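Local structure of pseudoazurin (Methylobacterium extorquens, 1PMY) at residues A[46-51]-A[103-108]; A[72-77]-A[90-95]. The protein binds a single copper ion and probably serves as a periplasmic electron carrier of the blue copper (cupredoxin) family. All coordinates share one frame; numbering follows the deposited sequence.

How the interactions relate
Both contacts belong to one small copper protein, and their centres lie 11 Å apart. Interaction 2 pairs the strand 72-77 with the end of strand 87-92; interaction 1 sets the loop 46-51 against the linker 103-108 between the two C-terminal helices. They meet directly: M48 O lies 2.8 Å from G75 N, a probable hydrogen bond, and P50 CG packs 3.4 Å from Y74 OH. The copper is held by H40, C78, H81 and M86, and neither contact supplies a ligand. The side chain of F76 in interaction 2 is about 11 Å from the metal, while that of H107 in interaction 1 is about 11 Å from the side chain of M86.

Interaction 1 of 2, residues A[46-51]-A[103-108]; sequences KGMAPD and KSVQHN
M48 turns CG anti to its own carbonyl carbon (chi1 -59°) and extends to SD, while V105 places CG2 anti to its carbonyl carbon, bringing M48 CG and V105 CG2 to 4.0 Å. This is surface packing in a cupredoxin fold: the loop after strand 43-44 lies against the linker that joins helix 99-103 to helix 109-120. The M48 and V105 side chains cross at a slant, with the CG2 branch of V105 doing the touching. The same methyl sits 3.6 Å from G47 O, so it rests on the loop backbone as well as on the methionine. G47 suits this spot: a beta carbon on its backbone would come within 3.0 Å of V105 CG2, and it would also collide with the preceding carbonyl oxygen. No hydrogen bond joins the two segments; apolar and sulfur contacts carry the interface. Beyond V105 in the chain, H107 and M48 reach toward each other tip to tip in a Met-aromatic contact. The sulfur lies 4.7 Å from the ring centroid and 80° off the ring normal, at the edge. From helix 109-120, F119 touches M48 and L115 touches H107, and H107 ND1 makes a weak hydrogen bond to Q112 OE1. The sulfur meets the ring at its CE1-NE2 edge, where M48 SD lies 3.8 Å from H107 CE1 and 3.9 Å from H107 NE2.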
loop_
_atom_site.group_PDB
_atom_site.type_symbol
_atom_site.label_atom_id
_atom_site.label_comp_id
_atom_site.label_asym_id
_atom_site.label_seq_id
_atom_site.Cartn_x
_atom_site.Cartn_y
_atom_site.Cartn_z
ATOM N N LYS A 46 7.506 -1.650 7.421
ATOM C CA LYS A 46 7.808 -2.785 8.349
ATOM C C LYS A 46 6.754 -2.893 9.412
ATOM O O LYS A 46 6.268 -1.890 9.997
ATOM C CB LYS A 46 9.201 -2.434 8.949
ATOM C CG LYS A 46 9.636 -3.653 9.709
ATOM C CD LYS A 46 11.061 -3.883 10.077
ATOM C CE LYS A 46 11.291 -4.629 11.379
ATOM N NZ LYS A 46 10.851 -3.752 12.538
ATOM N N GLY A 47 6.290 -4.089 9.733
ATOM C CA GLY A 47 5.282 -4.388 10.734
ATOM C C GLY A 47 3.900 -4.402 10.051
ATOM O O GLY A 47 2.921 -4.768 10.746
ATOM N N MET A 48 3.895 -4.146 8.726
ATOM C CA MET A 48 2.581 -4.143 8.019
ATOM C C MET A 48 2.662 -5.165 6.851
ATOM O O MET A 48 2.474 -4.799 5.679
ATOM C CB MET A 48 2.061 -2.773 7.528
ATOM C CG MET A 48 1.905 -1.798 8.628
ATOM S SD MET A 48 1.324 -0.193 8.030
ATOM C CE MET A 48 -0.442 -0.565 7.914
ATOM N N ALA A 49 2.906 -6.434 7.204
ATOM C CA ALA A 49 2.988 -7.507 6.183
ATOM C C ALA A 49 2.903 -8.888 6.820
ATOM O O ALA A 49 3.497 -9.052 7.913
ATOM C CB ALA A 49 4.287 -7.409 5.382
ATOM N N PRO A 50 2.312 -9.827 6.115
ATOM C CA PRO A 50 2.263 -11.197 6.700
ATOM C C PRO A 50 3.680 -11.724 6.714
ATOM O O PRO A 50 4.590 -11.370 5.981
ATOM C CB PRO A 50 1.235 -11.898 5.846
ATOM C CG PRO A 50 1.353 -11.239 4.499
ATOM C CD PRO A 50 1.642 -9.739 4.828
ATOM N N ASP A 51 3.914 -12.629 7.691
ATOM C CA ASP A 51 5.267 -13.194 7.872
ATOM C C ASP A 51 5.560 -14.048 6.661
ATOM O O ASP A 51 4.609 -14.658 6.158
ATOM C CB ASP A 51 5.519 -13.747 9.265
ATOM C CG ASP A 51 4.458 -14.670 9.747
ATOM O OD1 ASP A 51 3.993 -15.466 8.866
ATOM O OD2 ASP A 51 4.065 -14.597 10.965
ATOM N N LYS A 103 -2.509 -2.902 12.038
ATOM C CA LYS A 103 -3.313 -1.723 12.487
ATOM C C LYS A 103 -2.640 -1.015 13.659
ATOM O O LYS A 103 -2.690 0.204 13.831
ATOM C CB LYS A 103 -4.658 -2.232 12.847
ATOM C CG LYS A 103 -5.978 -1.686 12.594
ATOM C CD LYS A 103 -7.038 -2.516 13.346
ATOM C CE LYS A 103 -7.151 -2.321 14.823
ATOM N NZ LYS A 103 -6.294 -3.006 15.844
ATOM N N SER A 104 -1.849 -1.766 14.477
ATOM C CA SER A 104 -1.115 -1.238 15.614
ATOM C C SER A 104 0.111 -0.440 15.292
ATOM O O SER A 104 0.680 0.195 16.219
ATOM C CB SER A 104 -0.813 -2.374 16.617
ATOM O OG SER A 104 -1.998 -2.988 17.035
ATOM N N VAL A 105 0.614 -0.483 14.065
ATOM C CA VAL A 105 1.829 0.329 13.719
ATOM C C VAL A 105 1.383 1.771 13.773
ATOM O O VAL A 105 0.259 2.137 13.394
ATOM C CB VAL A 105 2.452 -0.178 12.414
ATOM C CG1 VAL A 105 3.593 0.761 11.962
ATOM C CG2 VAL A 105 2.966 -1.594 12.497
ATOM N N GLN A 106 2.220 2.668 14.345
ATOM C CA GLN A 106 1.841 4.063 14.511
ATOM C C GLN A 106 2.488 4.879 13.383
ATOM O O GLN A 106 3.488 4.427 12.817
ATOM C CB GLN A 106 2.104 4.646 15.903
ATOM C CG GLN A 106 1.625 3.658 17.005
ATOM C CD GLN A 106 2.082 3.991 18.399
ATOM O OE1 GLN A 106 2.737 4.945 18.792
ATOM N NE2 GLN A 106 1.683 3.067 19.309
ATOM N N HIS A 107 1.877 5.991 13.175
ATOM C CA HIS A 107 2.349 6.913 12.060
ATOM C C HIS A 107 2.072 8.350 12.515
ATOM O O HIS A 107 1.358 8.559 13.493
ATOM C CB HIS A 107 1.419 6.636 10.808
ATOM C CG HIS A 107 1.445 5.209 10.338
ATOM N ND1 HIS A 107 0.523 4.216 10.625
ATOM C CD2 HIS A 107 2.443 4.627 9.625
ATOM C CE1 HIS A 107 0.980 3.058 10.057
ATOM N NE2 HIS A 107 2.142 3.322 9.464
ATOM N N ASN A 108 2.578 9.318 11.684
ATOM C CA ASN A 108 2.244 10.745 11.968
ATOM C C ASN A 108 0.719 10.888 11.757
ATOM O O ASN A 108 0.101 10.050 11.055
ATOM C CB ASN A 108 2.998 11.715 10.998
ATOM C CG ASN A 108 2.688 11.277 9.544
ATOM O OD1 ASN A 108 1.693 11.805 8.998
ATOM N ND2 ASN A 108 3.436 10.329 9.011
#

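Interaction 2 of 2, residues A[72-77]-A[90-95]; sequences GVYGFK and VVVGDK
Strand 72-77 runs antiparallel to the end of strand 87-92, the axes of the short segments approaching to 4.8 Å at 159° between their N-to-C directions, with G72-V92 and Y74-V90 as hydrogen-bonded pairs flanking the non-hydrogen-bonded V73-V91. The two strands form a beta hairpin of the cupredoxin fold, whose connection carries the copper ligands C78, H81 and M86. Four backbone bonds join them; the straightest runs from V90 N to Y74 O at 2.9 Å, with an N-H...O angle of 177°. At the open end, G72 CA makes a CA-H...O contact of 3.4 Å with K95 O.

Y74, V90 and V92 share one face. Y74 places CG anti to its carbonyl carbon (chi1 -71°), and the Y74 and V92 side chains cross obliquely, bringing Y74 CE1 within 3.6 Å of V92 CG2. V90 O lies in the plane of the Y74 ring, at its edge, 3.6 Å from Y74 CD1. Beyond the hairpin, F68 meets Y74 edge-to-face, and Y74 OH hydrogen-bonds K70 O. An alanine at Y74 would probably leave K70 O without that hydroxyl and open a gap beside V92 CG2 and F68. On the other face, V73 and V91 touch loosely, while L99 and A102 of helix 99-103 pack on V73. Toward the copper end, a methyl of V90 meets the edge of the F76 ring, V90 CG2 lying 3.6 Å from F76 CE2.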
loop_
_atom_site.group_PDB
_atom_site.type_symbol
_atom_site.label_atom_id
_atom_site.label_comp_id
_atom_site.label_asym_id
_atom_site.label_seq_id
_atom_site.Cartn_x
_atom_site.Cartn_y
_atom_site.Cartn_z
ATOM N N GLY A 72 -3.220 -11.940 3.578
ATOM C CA GLY A 72 -3.072 -11.028 4.732
ATOM C C GLY A 72 -3.102 -9.571 4.272
ATOM O O GLY A 72 -3.480 -9.260 3.146
ATOM N N VAL A 73 -2.774 -8.702 5.209
ATOM C CA VAL A 73 -2.817 -7.270 5.141
ATOM C C VAL A 73 -1.408 -6.672 4.978
ATOM O O VAL A 73 -0.470 -7.090 5.701
ATOM C CB VAL A 73 -3.417 -6.734 6.512
ATOM C CG1 VAL A 73 -3.629 -5.233 6.472
ATOM C CG2 VAL A 73 -4.831 -7.399 6.655
ATOM N N TYR A 74 -1.274 -5.844 3.950
ATOM C CA TYR A 74 0.045 -5.240 3.611
ATOM C C TYR A 74 -0.098 -3.704 3.649
ATOM O O TYR A 74 -1.119 -3.214 3.095
ATOM C CB TYR A 74 0.332 -5.599 2.159
ATOM C CG TYR A 74 0.652 -7.050 1.907
ATOM C CD1 TYR A 74 -0.389 -8.009 1.863
ATOM C CD2 TYR A 74 1.971 -7.455 1.745
ATOM C CE1 TYR A 74 -0.017 -9.350 1.567
ATOM C CE2 TYR A 74 2.309 -8.790 1.494
ATOM C CZ TYR A 74 1.274 -9.741 1.405
ATOM O OH TYR A 74 1.603 -11.039 1.078
ATOM N N GLY A 75 0.880 -3.003 4.206
ATOM C CA GLY A 75 0.817 -1.518 4.122
ATOM C C GLY A 75 2.101 -1.129 3.301
ATOM O O GLY A 75 3.132 -1.831 3.534
ATOM N N PHE A 76 1.830 -0.188 2.413
ATOM C CA PHE A 76 2.972 0.272 1.584
ATOM C C PHE A 76 2.993 1.809 1.695
ATOM O O PHE A 76 1.937 2.397 1.789
ATOM C CB PHE A 76 2.753 -0.091 0.099
ATOM C CG PHE A 76 2.815 -1.565 -0.211
ATOM C CD1 PHE A 76 4.059 -2.158 -0.158
ATOM C CD2 PHE A 76 1.642 -2.323 -0.381
ATOM C CE1 PHE A 76 4.163 -3.542 -0.378
ATOM C CE2 PHE A 76 1.736 -3.693 -0.673
ATOM C CZ PHE A 76 2.999 -4.253 -0.638
ATOM N N LYS A 77 4.190 2.311 1.601
ATOM C CA LYS A 77 4.419 3.766 1.578
ATOM C C LYS A 77 5.150 4.066 0.245
ATOM O O LYS A 77 5.732 3.254 -0.446
ATOM C CB LYS A 77 5.389 4.128 2.762
ATOM C CG LYS A 77 6.806 3.623 2.742
ATOM C CD LYS A 77 7.586 4.232 3.953
ATOM C CE LYS A 77 8.953 3.573 3.996
ATOM N NZ LYS A 77 9.679 4.267 5.151
ATOM N N VAL A 90 -3.173 -3.086 1.021
ATOM C CA VAL A 90 -3.413 -4.263 0.171
ATOM C C VAL A 90 -3.938 -5.418 1.005
ATOM O O VAL A 90 -3.238 -5.817 1.952
ATOM C CB VAL A 90 -2.179 -4.670 -0.691
ATOM C CG1 VAL A 90 -2.452 -5.860 -1.569
ATOM C CG2 VAL A 90 -1.716 -3.424 -1.459
ATOM N N VAL A 91 -5.089 -5.952 0.609
ATOM C CA VAL A 91 -5.672 -7.118 1.330
ATOM C C VAL A 91 -5.703 -8.250 0.318
ATOM O O VAL A 91 -6.171 -8.150 -0.790
ATOM C CB VAL A 91 -6.939 -6.882 2.091
ATOM C CG1 VAL A 91 -6.714 -5.591 3.016
ATOM C CG2 VAL A 91 -8.116 -6.377 1.276
ATOM N N VAL A 92 -5.065 -9.351 0.748
ATOM C CA VAL A 92 -4.908 -10.519 -0.103
ATOM C C VAL A 92 -5.709 -11.676 0.495
ATOM O O VAL A 92 -5.303 -12.118 1.602
ATOM C CB VAL A 92 -3.410 -10.893 -0.283
ATOM C CG1 VAL A 92 -3.223 -12.128 -1.202
ATOM C CG2 VAL A 92 -2.629 -9.730 -0.859
ATOM N N GLY A 93 -6.585 -12.274 -0.279
ATOM C CA GLY A 93 -7.293 -13.488 0.265
ATOM C C GLY A 93 -8.098 -13.106 1.495
ATOM O O GLY A 93 -8.489 -11.972 1.652
ATOM N N ASP A 94 -8.348 -14.133 2.299
ATOM C CA ASP A 94 -9.240 -14.048 3.462
ATOM C C ASP A 94 -8.525 -14.088 4.821
ATOM O O ASP A 94 -9.208 -13.619 5.780
ATOM C CB ASP A 94 -10.283 -15.219 3.432
ATOM C CG ASP A 94 -11.191 -15.160 2.202
ATOM O OD1 ASP A 94 -11.135 -14.165 1.480
ATOM O OD2 ASP A 94 -11.908 -16.169 2.051
ATOM N N LYS A 95 -7.294 -14.440 4.832
ATOM C CA LYS A 95 -6.557 -14.537 6.135
ATOM C C LYS A 95 -6.369 -13.200 6.743
ATOM O O LYS A 95 -6.001 -12.234 6.040
ATOM C CB LYS A 95 -5.192 -15.212 6.031
ATOM C CG LYS A 95 -5.342 -16.732 6.111
ATOM C CD LYS A 95 -4.280 -17.448 6.925
ATOM C CE LYS A 95 -2.887 -17.390 6.257
ATOM N NZ LYS A 95 -2.265 -16.077 6.483
#